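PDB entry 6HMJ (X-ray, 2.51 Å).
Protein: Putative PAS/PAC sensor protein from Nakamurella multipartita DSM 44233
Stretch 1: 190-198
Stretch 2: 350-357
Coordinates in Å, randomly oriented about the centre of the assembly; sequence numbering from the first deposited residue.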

# COMPACT_ATOMS: atom_id res chain seq x y z
N LEU A 190 -8.84 -15.92 3.10
CA LEU A 190 -7.50 -16.25 3.58
C LEU A 190 -7.05 -15.22 4.61
O LEU A 190 -7.17 -14.01 4.37
CB LEU A 190 -6.51 -16.29 2.42
CG LEU A 190 -6.24 -17.66 1.80
CD1 LEU A 190 -7.48 -18.32 1.26
CD2 LEU A 190 -5.23 -17.47 0.67
N PRO A 191 -6.54 -15.65 5.77
CA PRO A 191 -5.93 -14.68 6.69
C PRO A 191 -4.79 -13.95 6.00
O PRO A 191 -4.15 -14.47 5.08
CB PRO A 191 -5.45 -15.54 7.86
CG PRO A 191 -5.33 -16.92 7.31
CD PRO A 191 -6.38 -17.03 6.24
N LEU A 192 -4.54 -12.72 6.45
CA LEU A 192 -3.79 -11.76 5.65
C LEU A 192 -2.40 -12.28 5.27
O LEU A 192 -1.99 -12.19 4.11
CB LEU A 192 -3.67 -10.43 6.40
CG LEU A 192 -2.86 -9.33 5.71
CD1 LEU A 192 -3.38 -9.08 4.30
CD2 LEU A 192 -2.90 -8.05 6.52
N ARG A 193 -1.65 -12.81 6.24
CA ARG A 193 -0.27 -13.19 5.96
C ARG A 193 -0.20 -14.33 4.95
O ARG A 193 0.63 -14.31 4.03
CB ARG A 193 0.45 -13.56 7.25
CG ARG A 193 0.58 -12.39 8.19
CD ARG A 193 1.19 -12.79 9.52
NE ARG A 193 1.27 -11.64 10.42
CZ ARG A 193 1.60 -11.71 11.70
NH1 ARG A 193 1.87 -12.89 12.26
NH2 ARG A 193 1.65 -10.61 12.44
N ARG A 194 -1.06 -15.35 5.11
CA ARG A 194 -1.17 -16.38 4.09
C ARG A 194 -1.57 -15.77 2.75
O ARG A 194 -0.99 -16.09 1.71
CB ARG A 194 -2.20 -17.43 4.53
CG ARG A 194 -2.57 -18.50 3.51
CD ARG A 194 -1.50 -19.56 3.38
NE ARG A 194 -1.94 -20.67 2.54
CZ ARG A 194 -2.83 -21.59 2.92
NH1 ARG A 194 -3.37 -21.53 4.13
NH2 ARG A 194 -3.18 -22.56 2.09
N ARG A 195 -2.54 -14.86 2.78
CA ARG A 195 -3.01 -14.21 1.56
C ARG A 195 -1.87 -13.49 0.84
O ARG A 195 -1.70 -13.63 -0.37
CB ARG A 195 -4.13 -13.23 1.92
CG ARG A 195 -5.01 -12.80 0.77
CD ARG A 195 -5.93 -11.68 1.22
NE ARG A 195 -6.51 -11.95 2.53
CZ ARG A 195 -6.93 -11.02 3.38
NH1 ARG A 195 -6.84 -9.74 3.08
NH2 ARG A 195 -7.44 -11.39 4.55
N LEU A 196 -1.09 -12.70 1.58
CA LEU A 196 -0.01 -11.94 0.97
C LEU A 196 1.10 -12.85 0.47
O LEU A 196 1.70 -12.59 -0.58
CB LEU A 196 0.53 -10.92 1.97
CG LEU A 196 1.48 -9.84 1.46
CD1 LEU A 196 0.89 -9.08 0.28
CD2 LEU A 196 1.81 -8.89 2.60
N SER A 197 1.40 -13.92 1.21
CA SER A 197 2.45 -14.84 0.80
C SER A 197 2.15 -15.45 -0.56
O SER A 197 3.04 -15.56 -1.42
CB SER A 197 2.63 -15.94 1.85
OG SER A 197 3.56 -16.91 1.41
N THR A 198 0.90 -15.86 -0.79
CA THR A 198 0.54 -16.42 -2.09
C THR A 198 0.59 -15.38 -3.20
O THR A 198 0.74 -15.75 -4.37
CB THR A 198 -0.86 -17.06 -2.05
OG1 THR A 198 -1.86 -16.03 -1.97
CG2 THR A 198 -1.00 -18.00 -0.86
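Stretch 2, residues 350-357: VTERVERD

Stretch 2 is helical from Thr351 to Asp357, with Val350 at the N-cap position. It lies on helix 192–198, which begins right after Pro191. The N-to-C directions of the two axes differ by 47°, so the helices run in broadly the same sense, and they approach to 8.7 Å. The nearest CA atoms are those of Arg193 and Glu352, 5.7 Å apart, placing the first turns of both helices together.

Glu352 dominates this junction. Its CA-to-CB bond points sideways, but chi1 and chi2 are both m (-71° and -70°), and this fold brings the carboxylate onto the N-terminus of the first helix. There, backbone amides lack acceptors from a preceding turn: Arg193 N donates to Glu352 OE2 at 2.9 Å (159°) and Arg194 N to Glu352 OE1 at 2.9 Å (157°). Pro191 CB packs 3.4 Å from Glu352 CD.

Arg193 reaches back across the second helix. With chi1 m and chi2 and chi3 t, the extended chain carries Arg193 NH1 to Glu352 O, 3.1 Å away at a nearly linear 171°. Glu352 O also accepts from Arg356 N, 3.1 Å away, within its own helix. The Arg193 guanidinium has Arg356 CB over one face, with Arg193 NH1 to Arg356 CB at 3.5 Å, whereas Glu352 O and Arg353 CA lie at its edge. Arg356 is itself extended, chi1 to chi3 all t; Arg193 NH2 and Arg356 NE are 4.4 Å apart, and both are hydrogen-bonded elsewhere in the structure.

One turn further along, the CA-to-CB bond of Glu355 points toward the first helix. Glu355 CB lies 3.9 Å from Arg193 CB, and Glu355 CG lies 3.5 Å from Arg193 O. A t chi1 (-153°) followed by a p chi2 (70°) bends the chain so that Glu355 OE2 accepts from Ser197 OG, in its t rotamer, at 3.0 Å.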

# COMPACT_ATOMS: atom_id res chain seq x y z
N VAL A 350 -1.15 -22.34 13.60
CA VAL A 350 -0.21 -21.25 13.82
C VAL A 350 0.30 -20.75 12.47
O VAL A 350 1.45 -20.29 12.36
CB VAL A 350 0.95 -21.69 14.73
CG1 VAL A 350 0.41 -22.08 16.10
CG2 VAL A 350 1.72 -22.85 14.11
N THR A 351 -0.54 -20.83 11.45
CA THR A 351 -0.13 -20.46 10.10
C THR A 351 0.36 -19.01 10.06
O THR A 351 1.46 -18.73 9.57
CB THR A 351 -1.29 -20.67 9.13
OG1 THR A 351 -1.68 -22.04 9.14
CG2 THR A 351 -0.88 -20.26 7.71
N GLU A 352 -0.46 -18.08 10.56
CA GLU A 352 -0.10 -16.66 10.47
C GLU A 352 1.21 -16.38 11.19
O GLU A 352 2.05 -15.61 10.69
CB GLU A 352 -1.22 -15.80 11.04
CG GLU A 352 -2.47 -15.77 10.19
CD GLU A 352 -2.25 -15.01 8.89
OE1 GLU A 352 -2.02 -15.66 7.85
OE2 GLU A 352 -2.32 -13.76 8.91
N ARG A 353 1.41 -16.98 12.36
CA ARG A 353 2.67 -16.81 13.07
C ARG A 353 3.83 -17.38 12.26
O ARG A 353 4.89 -16.75 12.14
CB ARG A 353 2.59 -17.47 14.45
CG ARG A 353 3.80 -17.24 15.33
CD ARG A 353 4.71 -18.45 15.33
NE ARG A 353 4.15 -19.55 16.10
CZ ARG A 353 4.64 -20.79 16.12
NH1 ARG A 353 5.72 -21.09 15.40
NH2 ARG A 353 4.06 -21.72 16.86
N VAL A 354 3.65 -18.58 11.71
CA VAL A 354 4.71 -19.21 10.93
C VAL A 354 5.01 -18.38 9.68
O VAL A 354 6.17 -18.24 9.28
CB VAL A 354 4.32 -20.65 10.56
CG1 VAL A 354 5.18 -21.17 9.41
CG2 VAL A 354 4.44 -21.56 11.78
N GLU A 355 3.98 -17.84 9.04
CA GLU A 355 4.19 -17.03 7.85
C GLU A 355 5.06 -15.82 8.16
O GLU A 355 5.93 -15.45 7.36
CB GLU A 355 2.84 -16.59 7.27
CG GLU A 355 2.87 -16.35 5.77
CD GLU A 355 3.04 -17.62 4.98
OE1 GLU A 355 2.19 -18.52 5.11
OE2 GLU A 355 4.03 -17.72 4.23
N ARG A 356 4.83 -15.17 9.31
CA ARG A 356 5.69 -14.07 9.72
C ARG A 356 7.10 -14.55 10.02
O ARG A 356 8.08 -13.97 9.55
CB ARG A 356 5.09 -13.36 10.93
CG ARG A 356 5.94 -12.21 11.46
CD ARG A 356 5.30 -11.56 12.67
NE ARG A 356 6.04 -10.38 13.12
CZ ARG A 356 6.94 -10.37 14.10
NH1 ARG A 356 7.24 -11.49 14.75
NH2 ARG A 356 7.54 -9.24 14.43
N ASP A 357 7.22 -15.62 10.82
CA ASP A 357 8.53 -16.15 11.16
C ASP A 357 9.36 -16.43 9.91
O ASP A 357 10.58 -16.26 9.92
CB ASP A 357 8.39 -17.42 11.99
CG ASP A 357 7.71 -17.18 13.33
OD1 ASP A 357 7.78 -16.04 13.84
OD2 ASP A 357 7.11 -18.13 13.87